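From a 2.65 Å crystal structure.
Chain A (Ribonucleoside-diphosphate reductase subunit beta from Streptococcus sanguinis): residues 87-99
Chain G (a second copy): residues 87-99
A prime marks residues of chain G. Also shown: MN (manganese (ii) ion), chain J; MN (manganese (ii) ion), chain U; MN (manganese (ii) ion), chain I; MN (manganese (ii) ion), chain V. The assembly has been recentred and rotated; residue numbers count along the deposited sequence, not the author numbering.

Chain A 87-99: EAVFNNIQFMESV
Chain G, residues 87-99: EAVFNNIQFMESV

Two copies of one helix packed against each other illustrate how a near-symmetric contact repeats most of its interactions with the roles exchanged, though not all in the same detail. Residues 87-99 are helical in both chains, with phi near -65° and psi mostly between -25° and -50°, and each helix extends beyond the stretch at both ends. The axes run roughly antiparallel, 147° between their N-to-C directions (signed crossing angle -147°), and approach to 8.1 Å. Antiparallel register pairs residues whose numbers sum to 186: the CA atoms of Asn91 and Phe95′ lie 4.7 Å apart and those of Phe95 and Asn91′ 4.8 Å, while further out the CA atoms of Ala88 and Ser98′ are separated by 5.5 Å and those of Ser98 and Ala88′ by 5.7 Å. Together the stretches bury 629 Å².

At the centre sit Phe95 and Phe95′, both chi1 t (160° and 161°) with chi2 59°. Their CA-to-CB bonds point sideways, and the rings meet in nearly parallel planes, 6° apart, but slid so that they barely overlap: the centroids are 5.6 Å apart, and CD2 of Phe95 reaches CD2 of Phe95′ at 3.7 Å. Asn92 (chi1 t) brings ND2 over one face of the Phe95′ ring, 3.4 Å from CE1 of Phe95′. The close helices also set backbone against side chain, with O of Asn91 3.6 Å from CB of Phe95′ and O of Asn91′ 3.6 Å from CB of Phe95.

Polar pairing flanks this centre. Asn91 and Asn91′ point toward the partner helix with chi1 m (-64° in both) and chi2 near -30°, which carries each amide to a serine. ND2 of Asn91 donates to OG of Ser98′ at 2.8 Å, and ND2 of Asn91′ donates to OG of Ser98 at 3.2 Å. Both serines are chi1 m, at -86° in Ser98 and -50° in Ser98′. Beside these bonds CB of Ala88 lies 3.8 Å from CB of Ser98′, and CB of Ala88′ lies 3.4 Å from OG of Ser98.

Proximity alone does not make a bond. Gln94 and Gln94′ are extended (chi1 t, chi2 t, chi3 34° and 37°), yet OD1 of Asn91 and OE1 of Gln94′, at 3.2 Å, are both acceptors.

Glu97 and Glu97′ (chi1 m, chi2 m) take no part in the contact; their ends lead away to manganese: OE1 of Glu97 binds MN of chain J at 2.2 Å, and OE2 of Glu97 binds MN of chain I at 2.1 Å.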

# COMPACT_ATOMS: atom_id res chain seq x y z
N GLU A 87 -7.44 2.55 -7.85
CA GLU A 87 -6.05 2.12 -7.77
C GLU A 87 -5.43 2.55 -6.44
O GLU A 87 -4.68 1.79 -5.83
CB GLU A 87 -5.24 2.66 -8.95
CG GLU A 87 -3.84 2.04 -9.06
CD GLU A 87 -3.24 2.13 -10.46
OE1 GLU A 87 -3.92 2.61 -11.39
OE2 GLU A 87 -2.08 1.70 -10.63
N ALA A 88 -5.74 3.77 -6.01
CA ALA A 88 -5.30 4.26 -4.70
C ALA A 88 -5.86 3.39 -3.57
O ALA A 88 -5.12 3.00 -2.66
CB ALA A 88 -5.72 5.71 -4.50
N VAL A 89 -7.15 3.07 -3.64
CA VAL A 89 -7.77 2.18 -2.66
C VAL A 89 -7.04 0.84 -2.61
O VAL A 89 -6.80 0.30 -1.54
CB VAL A 89 -9.27 1.95 -2.95
CG1 VAL A 89 -9.87 0.95 -1.96
CG2 VAL A 89 -10.04 3.26 -2.88
N PHE A 90 -6.67 0.31 -3.78
CA PHE A 90 -5.94 -0.96 -3.87
C PHE A 90 -4.52 -0.88 -3.32
O PHE A 90 -3.99 -1.89 -2.85
CB PHE A 90 -5.94 -1.51 -5.30
CG PHE A 90 -7.19 -2.25 -5.67
CD1 PHE A 90 -7.55 -3.40 -4.97
CD2 PHE A 90 -8.01 -1.82 -6.70
CE1 PHE A 90 -8.70 -4.09 -5.29
CE2 PHE A 90 -9.17 -2.51 -7.02
CZ PHE A 90 -9.51 -3.65 -6.32
N ASN A 91 -3.91 0.30 -3.39
CA ASN A 91 -2.60 0.51 -2.75
C ASN A 91 -2.74 0.39 -1.24
O ASN A 91 -1.91 -0.25 -0.58
CB ASN A 91 -2.02 1.87 -3.12
CG ASN A 91 -1.71 1.99 -4.60
OD1 ASN A 91 -1.34 1.01 -5.25
ND2 ASN A 91 -1.85 3.20 -5.14
N ASN A 92 -3.79 1.01 -0.70
CA ASN A 92 -4.15 0.87 0.71
C ASN A 92 -4.50 -0.57 1.06
O ASN A 92 -4.08 -1.07 2.11
CB ASN A 92 -5.32 1.79 1.06
CG ASN A 92 -5.91 1.49 2.42
OD1 ASN A 92 -6.96 0.86 2.52
ND2 ASN A 92 -5.22 1.90 3.48
N ILE A 93 -5.27 -1.23 0.20
CA ILE A 93 -5.64 -2.63 0.41
C ILE A 93 -4.39 -3.51 0.47
O ILE A 93 -4.23 -4.30 1.40
CB ILE A 93 -6.58 -3.16 -0.70
CG1 ILE A 93 -7.95 -2.48 -0.61
CG2 ILE A 93 -6.74 -4.68 -0.59
CD1 ILE A 93 -8.80 -2.61 -1.85
N GLN A 94 -3.50 -3.34 -0.50
CA GLN A 94 -2.29 -4.16 -0.60
C GLN A 94 -1.36 -3.99 0.60
O GLN A 94 -0.75 -4.97 1.05
CB GLN A 94 -1.52 -3.84 -1.88
CG GLN A 94 -0.43 -4.85 -2.18
CD GLN A 94 0.25 -4.60 -3.52
OE1 GLN A 94 0.40 -3.46 -3.94
NE2 GLN A 94 0.66 -5.68 -4.18
N PHE A 95 -1.24 -2.76 1.09
CA PHE A 95 -0.44 -2.49 2.29
C PHE A 95 -1.01 -3.20 3.51
O PHE A 95 -0.27 -3.83 4.27
CB PHE A 95 -0.33 -0.98 2.55
CG PHE A 95 0.05 -0.64 3.96
CD1 PHE A 95 1.24 -1.10 4.51
CD2 PHE A 95 -0.78 0.15 4.75
CE1 PHE A 95 1.59 -0.79 5.81
CE2 PHE A 95 -0.44 0.46 6.05
CZ PHE A 95 0.75 -0.00 6.58
N MET A 96 -2.33 -3.11 3.70
CA MET A 96 -2.99 -3.77 4.83
C MET A 96 -2.89 -5.29 4.75
O MET A 96 -2.87 -5.96 5.78
CB MET A 96 -4.45 -3.33 4.95
CG MET A 96 -4.65 -1.87 5.37
SD MET A 96 -3.69 -1.35 6.81
CE MET A 96 -4.15 -2.60 8.00
N GLU A 97 -2.83 -5.84 3.54
CA GLU A 97 -2.63 -7.28 3.36
C GLU A 97 -1.24 -7.71 3.86
O GLU A 97 -1.08 -8.83 4.36
CB GLU A 97 -2.81 -7.69 1.89
CG GLU A 97 -4.20 -7.44 1.31
CD GLU A 97 -5.28 -8.36 1.85
OE1 GLU A 97 -5.01 -9.13 2.80
OE2 GLU A 97 -6.41 -8.31 1.33
N SER A 98 -0.25 -6.83 3.73
CA SER A 98 1.08 -7.07 4.29
C SER A 98 1.08 -6.98 5.82
O SER A 98 1.81 -7.71 6.49
CB SER A 98 2.12 -6.10 3.71
OG SER A 98 2.66 -6.59 2.49
N VAL A 99 0.28 -6.07 6.37
CA VAL A 99 0.13 -5.94 7.82
C VAL A 99 -0.50 -7.20 8.39
O VAL A 99 -0.11 -7.67 9.46
CB VAL A 99 -0.72 -4.71 8.21
CG1 VAL A 99 -0.99 -4.68 9.71
CG2 VAL A 99 -0.02 -3.42 7.78
N GLU G 87 9.26 -6.31 -0.54
CA GLU G 87 8.03 -6.12 -1.30
C GLU G 87 6.91 -5.60 -0.40
O GLU G 87 6.07 -4.82 -0.84
CB GLU G 87 7.59 -7.41 -2.00
CG GLU G 87 6.47 -7.19 -3.02
CD GLU G 87 6.10 -8.45 -3.80
OE1 GLU G 87 6.69 -9.52 -3.54
OE2 GLU G 87 5.22 -8.36 -4.68
N ALA G 88 6.92 -6.03 0.86
CA ALA G 88 5.96 -5.54 1.86
C ALA G 88 6.22 -4.07 2.21
O ALA G 88 5.27 -3.31 2.41
CB ALA G 88 6.00 -6.40 3.11
N VAL G 89 7.49 -3.67 2.29
CA VAL G 89 7.85 -2.28 2.57
C VAL G 89 7.51 -1.37 1.39
O VAL G 89 7.16 -0.21 1.59
CB VAL G 89 9.34 -2.12 2.96
CG1 VAL G 89 9.68 -0.66 3.23
CG2 VAL G 89 9.66 -2.97 4.18
N PHE G 90 7.62 -1.89 0.17
CA PHE G 90 7.22 -1.13 -1.03
C PHE G 90 5.70 -0.99 -1.14
O PHE G 90 5.21 -0.07 -1.80
CB PHE G 90 7.78 -1.77 -2.32
CG PHE G 90 9.23 -1.45 -2.60
CD1 PHE G 90 9.74 -0.16 -2.44
CD2 PHE G 90 10.09 -2.43 -3.08
CE1 PHE G 90 11.07 0.13 -2.71
CE2 PHE G 90 11.42 -2.15 -3.35
CZ PHE G 90 11.91 -0.87 -3.17
N ASN G 91 4.95 -1.89 -0.51
CA ASN G 91 3.49 -1.78 -0.46
C ASN G 91 3.03 -0.63 0.45
O ASN G 91 2.09 0.10 0.11
CB ASN G 91 2.85 -3.10 -0.00
CG ASN G 91 3.08 -4.23 -0.98
OD1 ASN G 91 3.21 -4.01 -2.19
ND2 ASN G 91 3.14 -5.46 -0.47
N ASN G 92 3.69 -0.48 1.60
CA ASN G 92 3.49 0.68 2.47
C ASN G 92 3.84 1.96 1.73
O ASN G 92 3.05 2.90 1.70
CB ASN G 92 4.34 0.57 3.75
CG ASN G 92 4.46 1.89 4.50
OD1 ASN G 92 5.21 2.78 4.09
ND2 ASN G 92 3.74 2.03 5.60
N ILE G 93 5.03 1.98 1.13
CA ILE G 93 5.50 3.12 0.36
C ILE G 93 4.49 3.53 -0.70
O ILE G 93 4.16 4.71 -0.81
CB ILE G 93 6.88 2.84 -0.29
CG1 ILE G 93 7.98 2.85 0.78
CG2 ILE G 93 7.21 3.86 -1.37
CD1 ILE G 93 9.28 2.20 0.36
N GLN G 94 3.98 2.56 -1.47
CA GLN G 94 3.05 2.86 -2.56
C GLN G 94 1.72 3.42 -2.06
O GLN G 94 1.11 4.26 -2.73
CB GLN G 94 2.79 1.62 -3.42
CG GLN G 94 2.14 1.96 -4.75
CD GLN G 94 1.88 0.74 -5.62
OE1 GLN G 94 1.52 -0.33 -5.11
NE2 GLN G 94 2.03 0.89 -6.93
N PHE G 95 1.27 2.95 -0.90
CA PHE G 95 0.05 3.48 -0.27
C PHE G 95 0.25 4.94 0.12
O PHE G 95 -0.60 5.78 -0.19
CB PHE G 95 -0.36 2.64 0.95
CG PHE G 95 -1.29 3.35 1.90
CD1 PHE G 95 -2.52 3.83 1.46
CD2 PHE G 95 -0.94 3.55 3.23
CE1 PHE G 95 -3.38 4.48 2.33
CE2 PHE G 95 -1.79 4.20 4.10
CZ PHE G 95 -3.02 4.67 3.65
N MET G 96 1.37 5.24 0.78
CA MET G 96 1.66 6.60 1.23
C MET G 96 1.86 7.58 0.06
O MET G 96 1.67 8.78 0.23
CB MET G 96 2.90 6.61 2.14
CG MET G 96 2.75 5.84 3.44
SD MET G 96 1.38 6.37 4.50
CE MET G 96 1.93 8.00 5.00
N GLU G 97 2.23 7.07 -1.12
CA GLU G 97 2.30 7.91 -2.32
C GLU G 97 0.90 8.34 -2.76
O GLU G 97 0.71 9.46 -3.25
CB GLU G 97 3.00 7.19 -3.48
CG GLU G 97 4.46 6.81 -3.23
CD GLU G 97 5.40 8.00 -3.13
OE1 GLU G 97 4.96 9.16 -3.31
OE2 GLU G 97 6.60 7.78 -2.86
N SER G 98 -0.08 7.46 -2.58
CA SER G 98 -1.48 7.79 -2.84
C SER G 98 -2.01 8.79 -1.81
O SER G 98 -2.84 9.64 -2.13
CB SER G 98 -2.36 6.53 -2.83
OG SER G 98 -1.80 5.51 -3.64
N VAL G 99 -1.52 8.68 -0.57
CA VAL G 99 -1.85 9.63 0.49
C VAL G 99 -1.31 11.01 0.14
O VAL G 99 -1.98 12.02 0.35
CB VAL G 99 -1.27 9.20 1.86
CG1 VAL G 99 -1.54 10.27 2.93
CG2 VAL G 99 -1.85 7.87 2.30
MN MN J . -5.96 -10.50 4.26
MN MN U . 5.70 11.36 -2.74
MN MN I . -8.49 -8.48 0.82
MN MN V . 9.13 7.41 -3.25